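Local coordinates for ATP phosphoribosyltransferase regulatory subunit (Bacillus halodurans, PDB 3OD1), which serves as the regulatory, histidyl-tRNA synthetase-like partner of the HisG catalytic subunit in the first step of histidine biosynthesis and may mediate feedback regulation by histidine, at the interface of chains A and B. Residues are numbered along the deposited sequence; one frame, centred on the assembly and turned at random. Chains: chain A/B, ATP phosphoribosyltransferase regulatory subunit.

Three patches of one two-fold symmetric interface show how a class-II synthetase-like subunit meets its copy in the deposited pair of chains. Contacts 1 and 3 lie about 20 Å apart between the centres of their C-alpha atoms, and contact 2 stands off by about 33 Å from contact 1 and 34 Å from contact 3. No residue is common to two patches, but strand 51-53, in contact 3, leads directly into helix 54-60, which receives the partner's N-terminal segment in contact 1. Contact 2 brings in the C-terminal region, consistent with the two-fold dimer usual for class-II synthetase folds, though the working heteromultimer also holds HisG.

Contact 1: the interface of chains A and B. Residues chain A 6-9; chain B 55-56, 60, 306-308.
The phenyl ring of B:Phe307 meets A:Met9, a selenomethionine, in two ways. On one face lies the terminal methyl CE, 3.8 Å from the ring centroid and displaced toward the rim, a CH-pi contact; at the edge, in the ring plane, sits the backbone carbonyl O of A:Met9. The imidazole of B:His308 has the carbonyl O of B:Lys306 over one face, near the rim, while its CE1 touches CG of A:Met9 at 3.8 Å.

The side chain of A:Met9 crosses those of B:Phe307 and B:His308 at about a right angle. Its CG is anti to the carbonyl carbon (chi1 -64°). Bends at chi2 (-59°) and chi3 (-71°) fold the chain so that CE comes over B:Phe307. The same methyl meets CG1 of B:Val60 at 4.0 Å. The selenium instead passes alongside B:Thr56, 3.9 Å from its CB, the two side chains running in opposite directions. The methyl CG2 of B:Thr56 points to the carbonyl O of A:Pro7, at 3.4 Å.

Direct polar bonding is absent across the patch. A water bridges it, 2.6 Å from the carbonyl O of A:Met9 and 2.7 Å from the hydroxyl OG1 of B:Thr56. A:Lys6 and B:Glu55 have opposite charges without their charged atoms touching, so any attraction is probably modest.

The extended N-terminal segment of chain A thus lies against helix 54-60 of chain B, with A:Met9 inserted between that helix and the turn following helix 303-306.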
loop_
_atom_site.group_PDB
_atom_site.type_symbol
_atom_site.label_atom_id
_atom_site.label_comp_id
_atom_site.label_asym_id
_atom_site.label_seq_id
_atom_site.Cartn_x
_atom_site.Cartn_y
_atom_site.Cartn_z
ATOM N N LYS A 6 -2.273 30.731 1.629
ATOM C CA LYS A 6 -1.562 29.576 2.172
ATOM C C LYS A 6 -2.451 28.748 3.099
ATOM O O LYS A 6 -3.047 29.283 4.036
ATOM C CB LYS A 6 -0.297 30.020 2.912
ATOM C CG LYS A 6 0.346 28.923 3.746
ATOM C CD LYS A 6 1.516 29.457 4.556
ATOM C CE LYS A 6 1.955 28.457 5.624
ATOM N NZ LYS A 6 3.179 28.907 6.347
ATOM N N PRO A 7 -2.535 27.431 2.842
ATOM C CA PRO A 7 -3.377 26.536 3.645
ATOM C C PRO A 7 -2.939 26.522 5.103
ATOM O O PRO A 7 -1.754 26.684 5.388
ATOM C CB PRO A 7 -3.123 25.151 3.023
ATOM C CG PRO A 7 -2.556 25.419 1.670
ATOM C CD PRO A 7 -1.803 26.709 1.788
ATOM N N PHE A 8 -3.889 26.341 6.016
ATOM C CA PHE A 8 -3.542 26.084 7.408
ATOM C C PHE A 8 -2.829 24.733 7.511
ATOM O O PHE A 8 -3.016 23.848 6.658
ATOM C CB PHE A 8 -4.794 26.084 8.287
ATOM C CG PHE A 8 -5.466 27.423 8.381
ATOM C CD1 PHE A 8 -4.715 28.585 8.452
ATOM C CD2 PHE A 8 -6.845 27.519 8.410
ATOM C CE1 PHE A 8 -5.328 29.820 8.540
ATOM C CE2 PHE A 8 -7.465 28.753 8.500
ATOM C CZ PHE A 8 -6.706 29.903 8.565
HETATM N N MSE A 9 -2.035 24.571 8.564
HETATM C CA MSE A 9 -1.201 23.381 8.723
HETATM C C MSE A 9 -2.026 22.099 8.733
HETATM O O MSE A 9 -1.550 21.039 8.337
HETATM C CB MSE A 9 -0.335 23.490 9.987
HETATM C CG MSE A 9 0.664 24.623 9.933
HETATM SE SE MSE A 9 1.921 24.490 8.439
HETATM C CE MSE A 9 2.996 22.971 9.036
ATOM N N GLU B 55 3.198 23.728 0.608
ATOM C CA GLU B 55 3.492 24.869 1.473
ATOM C C GLU B 55 3.407 24.527 2.957
ATOM O O GLU B 55 3.971 25.224 3.783
ATOM C CB GLU B 55 2.580 26.055 1.141
ATOM C CG GLU B 55 2.872 26.699 -0.207
ATOM C CD GLU B 55 4.292 27.256 -0.314
ATOM O OE1 GLU B 55 4.986 27.366 0.724
ATOM O OE2 GLU B 55 4.712 27.587 -1.446
ATOM N N THR B 56 2.705 23.449 3.289
ATOM C CA THR B 56 2.587 23.024 4.679
ATOM C C THR B 56 3.475 21.813 4.989
ATOM O O THR B 56 4.585 21.960 5.493
ATOM C CB THR B 56 1.119 22.731 5.051
ATOM O OG1 THR B 56 0.593 21.702 4.199
ATOM C CG2 THR B 56 0.270 24.002 4.897
ATOM N N VAL B 60 7.922 21.367 5.756
ATOM C CA VAL B 60 8.414 20.988 7.087
ATOM C C VAL B 60 8.977 19.571 7.110
ATOM O O VAL B 60 9.464 19.100 8.135
ATOM C CB VAL B 60 7.339 21.163 8.181
ATOM C CG1 VAL B 60 6.913 22.616 8.256
ATOM C CG2 VAL B 60 6.139 20.257 7.908
ATOM N N LYS B 306 5.390 23.084 14.803
ATOM C CA LYS B 306 4.996 23.664 13.522
ATOM C C LYS B 306 3.552 23.333 13.133
ATOM O O LYS B 306 2.985 23.982 12.259
ATOM C CB LYS B 306 5.962 23.237 12.417
ATOM C CG LYS B 306 7.347 23.806 12.610
ATOM C CD LYS B 306 8.329 23.274 11.603
ATOM C CE LYS B 306 9.741 23.746 11.940
ATOM N NZ LYS B 306 10.708 23.288 10.896
ATOM N N PHE B 307 2.971 22.322 13.778
ATOM C CA PHE B 307 1.556 21.993 13.587
ATOM C C PHE B 307 0.710 22.447 14.769
ATOM O O PHE B 307 -0.467 22.099 14.859
ATOM C CB PHE B 307 1.368 20.490 13.355
ATOM C CG PHE B 307 1.901 20.034 12.047
ATOM C CD1 PHE B 307 1.106 20.075 10.917
ATOM C CD2 PHE B 307 3.217 19.613 11.930
ATOM C CE1 PHE B 307 1.605 19.672 9.690
ATOM C CE2 PHE B 307 3.726 19.221 10.714
ATOM C CZ PHE B 307 2.915 19.248 9.589
ATOM N N HIS B 308 1.340 23.200 15.671
ATOM C CA HIS B 308 0.675 23.836 16.806
ATOM C C HIS B 308 0.245 22.876 17.905
ATOM O O HIS B 308 -0.666 23.174 18.679
ATOM C CB HIS B 308 -0.494 24.706 16.336
ATOM C CG HIS B 308 -0.134 25.613 15.203
ATOM N ND1 HIS B 308 -0.690 25.494 13.946
ATOM C CD2 HIS B 308 0.764 26.624 15.126
ATOM C CE1 HIS B 308 -0.165 26.410 13.150
ATOM N NE2 HIS B 308 0.721 27.106 13.840
HETATM O O HOH W 1 -1.097 20.519 5.877
#

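Contact 2: the interface of chains A and B. Residues chain A 359, 362-366; chain B 39-42.
A:Arg359 lays its guanidinium nearly flat on the indole of B:Trp41, the two planes 17° apart, although the side chains as a whole cross at about a right angle. NH1 stands over the middle of the ring system, 3.3 Å from the centroid of the six-membered ring of B:Trp41, as a cation-pi contact. An extended chain from CG to NE carries the group there, after CG leaves anti to the carbonyl carbon (chi1 -70°).

The other terminal nitrogen fixes its rotation: NH2 of A:Arg359 gives a nearly straight bond (168° at H) to the carbonyl O of A:Val365, 3.0 Å away within the guanidinium plane. The carbonyl O of B:Leu40 accepts the backbone N of A:Val365 at 2.9 Å, the donor lying above the carbonyl plane, and receives a weak bond from NE of A:Arg359. An alanine at A:Arg359 would probably loosen the join by removing the indole stack and the tie to A:Val365.

Beside this pair, CD2 of B:Leu40 packs against the carbonyl O of A:Gly362 at 3.6 Å. The patch joins the end of helix 348-359 and the start of strand 365-369, in the C-terminal region of chain A, to the C-terminal end of helix 21-40 of chain B and the following loop, which carries B:Trp41.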
loop_
_atom_site.group_PDB
_atom_site.type_symbol
_atom_site.label_atom_id
_atom_site.label_comp_id
_atom_site.label_asym_id
_atom_site.label_seq_id
_atom_site.Cartn_x
_atom_site.Cartn_y
_atom_site.Cartn_z
ATOM N N ARG A 359 4.800 -10.241 25.364
ATOM C CA ARG A 359 4.909 -10.120 23.920
ATOM C C ARG A 359 5.288 -11.478 23.336
ATOM O O ARG A 359 4.776 -11.881 22.293
ATOM C CB ARG A 359 5.944 -9.049 23.553
ATOM C CG ARG A 359 5.502 -7.624 23.880
ATOM C CD ARG A 359 6.683 -6.670 23.892
ATOM N NE ARG A 359 6.282 -5.276 24.090
ATOM C CZ ARG A 359 7.131 -4.289 24.351
ATOM N NH1 ARG A 359 8.428 -4.551 24.455
ATOM N NH2 ARG A 359 6.691 -3.040 24.506
ATOM N N GLY A 362 2.268 -13.229 22.524
ATOM C CA GLY A 362 1.326 -12.688 21.557
ATOM C C GLY A 362 0.482 -11.517 22.042
ATOM O O GLY A 362 -0.364 -11.010 21.297
ATOM N N GLU A 363 0.704 -11.083 23.282
ATOM C CA GLU A 363 -0.012 -9.927 23.826
ATOM C C GLU A 363 0.678 -8.608 23.499
ATOM O O GLU A 363 1.871 -8.449 23.742
ATOM C CB GLU A 363 -0.133 -10.031 25.344
ATOM C CG GLU A 363 -0.841 -11.264 25.836
ATOM C CD GLU A 363 -0.697 -11.427 27.333
ATOM O OE1 GLU A 363 -0.770 -10.405 28.049
ATOM O OE2 GLU A 363 -0.498 -12.570 27.790
ATOM N N ALA A 364 -0.089 -7.660 22.975
ATOM C CA ALA A 364 0.421 -6.322 22.705
ATOM C C ALA A 364 0.646 -5.592 24.021
ATOM O O ALA A 364 -0.204 -5.627 24.910
ATOM C CB ALA A 364 -0.555 -5.544 21.833
ATOM N N VAL A 365 1.789 -4.931 24.153
ATOM C CA VAL A 365 2.086 -4.226 25.392
ATOM C C VAL A 365 2.746 -2.889 25.127
ATOM O O VAL A 365 3.736 -2.815 24.411
ATOM C CB VAL A 365 3.010 -5.044 26.297
ATOM C CG1 VAL A 365 3.271 -4.284 27.604
ATOM C CG2 VAL A 365 2.393 -6.401 26.578
ATOM N N VAL A 366 2.184 -1.828 25.693
ATOM C CA VAL A 366 2.868 -0.548 25.696
ATOM C C VAL A 366 3.675 -0.462 26.987
ATOM O O VAL A 366 3.123 -0.560 28.083
ATOM C CB VAL A 366 1.902 0.644 25.626
ATOM C CG1 VAL A 366 2.667 1.959 25.823
ATOM C CG2 VAL A 366 1.142 0.642 24.306
ATOM N N ASN B 39 3.397 -4.214 16.347
ATOM C CA ASN B 39 2.085 -4.256 16.987
ATOM C C ASN B 39 2.142 -4.781 18.414
ATOM O O ASN B 39 1.369 -4.352 19.286
ATOM C CB ASN B 39 1.111 -5.094 16.166
ATOM C CG ASN B 39 -0.166 -4.350 15.870
ATOM O OD1 ASN B 39 -1.248 -4.784 16.263
ATOM N ND2 ASN B 39 -0.048 -3.199 15.196
ATOM N N LEU B 40 3.052 -5.718 18.636
ATOM C CA LEU B 40 3.319 -6.245 19.974
ATOM C C LEU B 40 3.864 -5.196 20.955
ATOM O O LEU B 40 3.841 -5.410 22.166
ATOM C CB LEU B 40 4.281 -7.425 19.888
ATOM C CG LEU B 40 3.670 -8.677 19.233
ATOM C CD1 LEU B 40 4.720 -9.779 19.099
ATOM C CD2 LEU B 40 2.491 -9.177 20.045
ATOM N N TRP B 41 4.369 -4.079 20.440
ATOM C CA TRP B 41 4.901 -3.014 21.308
ATOM C C TRP B 41 3.917 -1.861 21.486
ATOM O O TRP B 41 4.280 -0.799 21.996
ATOM C CB TRP B 41 6.222 -2.471 20.754
ATOM C CG TRP B 41 7.349 -3.436 20.806
ATOM C CD1 TRP B 41 7.364 -4.707 20.307
ATOM C CD2 TRP B 41 8.650 -3.209 21.373
ATOM N NE1 TRP B 41 8.590 -5.288 20.535
ATOM C CE2 TRP B 41 9.399 -4.388 21.178
ATOM C CE3 TRP B 41 9.254 -2.123 22.025
ATOM C CZ2 TRP B 41 10.724 -4.514 21.610
ATOM C CZ3 TRP B 41 10.560 -2.254 22.462
ATOM C CH2 TRP B 41 11.281 -3.442 22.255
ATOM N N GLY B 42 2.687 -2.053 21.027
ATOM C CA GLY B 42 1.624 -1.098 21.267
ATOM C C GLY B 42 1.452 0.012 20.251
ATOM O O GLY B 42 0.728 0.975 20.504
#

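Contact 3: the interface of chains A and B. Residues chain A 50-51, 69, 71, 81, 113; chain B 50-51, 69, 71, 81, 113.
Apolar tips, leucine methyls against a phenyl rim, pack tightly across the two-fold axis. A:Leu51 and B:Phe69 reach toward each other tip to tip, CD1 of A:Leu51 lying 3.5 Å from CZ of B:Phe69; the twin pair repeats this with the chains exchanged. The same CD1 of A:Leu51 also meets CD1 of B:Leu81 at 3.8 Å. CD1 of A:Leu81 sits over the centre of the A:Phe69 ring, and likewise in chain B, backing the aromatic that receives the partner's leucine. A:Phe69 presents its CE2-CZ rim with CG anti to the backbone N (chi1 -163°).

Tightest of all are the hydroxyl pairs bordering this cluster. The hydroxyl OG1 of A:Thr50 hydrogen-bonds the phenol OH of B:Tyr113 at 2.6 Å, and OH of A:Tyr113 pairs with OG1 of B:Thr50 at 2.7 Å. In both, OG1 lies at the tyrosine edge, in the ring plane, and either hydroxyl could donate.

Pairings of like residues are sparser by contrast. CD2 of A:Leu81 and CD2 of B:Leu81 meet methyl to methyl, 4.1 Å apart and tip to tip. The side chains of A:Leu71 and B:Leu71 cross obliquely, their CD1 methyls also 4.1 Å apart.

Reciprocal hydrogen bonds and interlocked apolar tips thus bring together the synthetase-like regions of the two chains, probably stabilising and aligning the dimer about its two-fold axis.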
loop_
_atom_site.group_PDB
_atom_site.type_symbol
_atom_site.label_atom_id
_atom_site.label_comp_id
_atom_site.label_asym_id
_atom_site.label_seq_id
_atom_site.Cartn_x
_atom_site.Cartn_y
_atom_site.Cartn_z
ATOM N N THR A 50 2.718 4.146 -8.730
ATOM C CA THR A 50 1.668 5.117 -8.440
ATOM C C THR A 50 1.367 5.963 -9.679
ATOM O O THR A 50 0.214 6.325 -9.929
ATOM C CB THR A 50 2.099 5.982 -7.248
ATOM O OG1 THR A 50 2.079 5.168 -6.071
ATOM C CG2 THR A 50 1.188 7.198 -7.041
ATOM N N LEU A 51 2.407 6.255 -10.459
ATOM C CA LEU A 51 2.278 7.083 -11.660
ATOM C C LEU A 51 2.389 6.277 -12.954
ATOM O O LEU A 51 3.244 5.387 -13.068
ATOM C CB LEU A 51 3.372 8.162 -11.665
ATOM C CG LEU A 51 3.231 9.246 -10.594
ATOM C CD1 LEU A 51 4.564 9.979 -10.407
ATOM C CD2 LEU A 51 2.102 10.212 -10.933
ATOM N N PHE A 69 -7.154 11.427 -12.720
ATOM C CA PHE A 69 -6.276 12.366 -12.045
ATOM C C PHE A 69 -5.035 12.603 -12.897
ATOM O O PHE A 69 -4.091 11.813 -12.870
ATOM C CB PHE A 69 -5.859 11.866 -10.664
ATOM C CG PHE A 69 -5.299 12.957 -9.792
ATOM C CD1 PHE A 69 -4.216 13.712 -10.219
ATOM C CD2 PHE A 69 -5.874 13.254 -8.569
ATOM C CE1 PHE A 69 -3.717 14.737 -9.439
ATOM C CE2 PHE A 69 -5.372 14.283 -7.780
ATOM C CZ PHE A 69 -4.299 15.020 -8.219
ATOM N N LEU A 71 -1.720 14.999 -14.136
ATOM C CA LEU A 71 -0.745 16.006 -13.711
ATOM C C LEU A 71 0.372 16.142 -14.738
ATOM O O LEU A 71 0.662 15.203 -15.482
ATOM C CB LEU A 71 -0.130 15.653 -12.347
ATOM C CG LEU A 71 0.653 14.333 -12.282
ATOM C CD1 LEU A 71 1.968 14.496 -11.487
ATOM C CD2 LEU A 71 -0.224 13.235 -11.675
ATOM N N LEU A 81 -2.168 9.623 -11.886
ATOM C CA LEU A 81 -2.130 8.776 -10.731
ATOM C C LEU A 81 -3.044 7.615 -11.086
ATOM O O LEU A 81 -4.154 7.821 -11.466
ATOM C CB LEU A 81 -2.620 9.510 -9.501
ATOM C CG LEU A 81 -1.741 10.637 -9.016
ATOM C CD1 LEU A 81 -2.416 11.481 -8.055
ATOM C CD2 LEU A 81 -0.487 10.140 -8.462
ATOM N N TYR A 113 -6.980 6.404 -8.010
ATOM C CA TYR A 113 -7.189 7.848 -7.907
ATOM C C TYR A 113 -8.223 8.350 -8.912
ATOM O O TYR A 113 -8.368 7.785 -9.991
ATOM C CB TYR A 113 -5.857 8.564 -8.122
ATOM C CG TYR A 113 -4.785 8.071 -7.159
ATOM C CD1 TYR A 113 -4.549 8.730 -5.955
ATOM C CD2 TYR A 113 -4.046 6.932 -7.443
ATOM C CE1 TYR A 113 -3.595 8.278 -5.061
ATOM C CE2 TYR A 113 -3.085 6.465 -6.564
ATOM C CZ TYR A 113 -2.863 7.146 -5.369
ATOM O OH TYR A 113 -1.918 6.685 -4.486
ATOM N N THR B 50 -1.865 10.188 -0.335
ATOM C CA THR B 50 -0.745 10.200 -1.246
ATOM C C THR B 50 -0.280 11.637 -1.507
ATOM O O THR B 50 0.895 11.882 -1.743
ATOM C CB THR B 50 -1.134 9.511 -2.559
ATOM O OG1 THR B 50 -1.441 8.139 -2.284
ATOM C CG2 THR B 50 0.010 9.588 -3.564
ATOM N N LEU B 51 -1.211 12.584 -1.447
ATOM C CA LEU B 51 -0.902 13.981 -1.744
ATOM C C LEU B 51 -1.025 14.859 -0.505
ATOM O O LEU B 51 -2.025 14.788 0.215
ATOM C CB LEU B 51 -1.866 14.509 -2.809
ATOM C CG LEU B 51 -1.694 13.911 -4.209
ATOM C CD1 LEU B 51 -2.942 14.143 -5.053
ATOM C CD2 LEU B 51 -0.477 14.508 -4.881
ATOM N N PHE B 69 8.911 15.465 -4.747
ATOM C CA PHE B 69 8.128 15.321 -5.968
ATOM C C PHE B 69 6.966 16.311 -5.927
ATOM O O PHE B 69 5.917 16.052 -5.311
ATOM C CB PHE B 69 7.600 13.887 -6.149
ATOM C CG PHE B 69 7.114 13.589 -7.555
ATOM C CD1 PHE B 69 6.063 14.309 -8.113
ATOM C CD2 PHE B 69 7.700 12.590 -8.312
ATOM C CE1 PHE B 69 5.613 14.041 -9.406
ATOM C CE2 PHE B 69 7.248 12.312 -9.612
ATOM C CZ PHE B 69 6.216 13.047 -10.155
ATOM N N LEU B 71 4.011 18.763 -7.808
ATOM C CA LEU B 71 3.095 18.850 -8.949
ATOM C C LEU B 71 2.070 19.939 -8.701
ATOM O O LEU B 71 1.774 20.275 -7.551
ATOM C CB LEU B 71 2.356 17.519 -9.183
ATOM C CG LEU B 71 1.549 17.013 -7.982
ATOM C CD1 LEU B 71 0.170 16.494 -8.399
ATOM C CD2 LEU B 71 2.345 15.964 -7.202
ATOM N N LEU B 81 3.787 14.629 -3.760
ATOM C CA LEU B 81 3.603 13.230 -3.422
ATOM C C LEU B 81 4.369 13.062 -2.121
ATOM O O LEU B 81 5.522 13.472 -2.030
ATOM C CB LEU B 81 4.167 12.337 -4.532
ATOM C CG LEU B 81 3.387 12.387 -5.856
ATOM C CD1 LEU B 81 4.020 11.518 -6.965
ATOM C CD2 LEU B 81 1.926 11.978 -5.635
ATOM N N TYR B 113 7.919 9.205 -1.852
ATOM C CA TYR B 113 8.243 9.637 -3.202
ATOM C C TYR B 113 9.365 10.666 -3.211
ATOM O O TYR B 113 9.519 11.452 -2.281
ATOM C CB TYR B 113 6.993 10.202 -3.902
ATOM C CG TYR B 113 5.805 9.248 -3.927
ATOM C CD1 TYR B 113 5.584 8.401 -5.010
ATOM C CD2 TYR B 113 4.927 9.183 -2.859
ATOM C CE1 TYR B 113 4.501 7.525 -5.033
ATOM C CE2 TYR B 113 3.841 8.322 -2.866
ATOM C CZ TYR B 113 3.633 7.494 -3.955
ATOM O OH TYR B 113 2.568 6.624 -3.942
#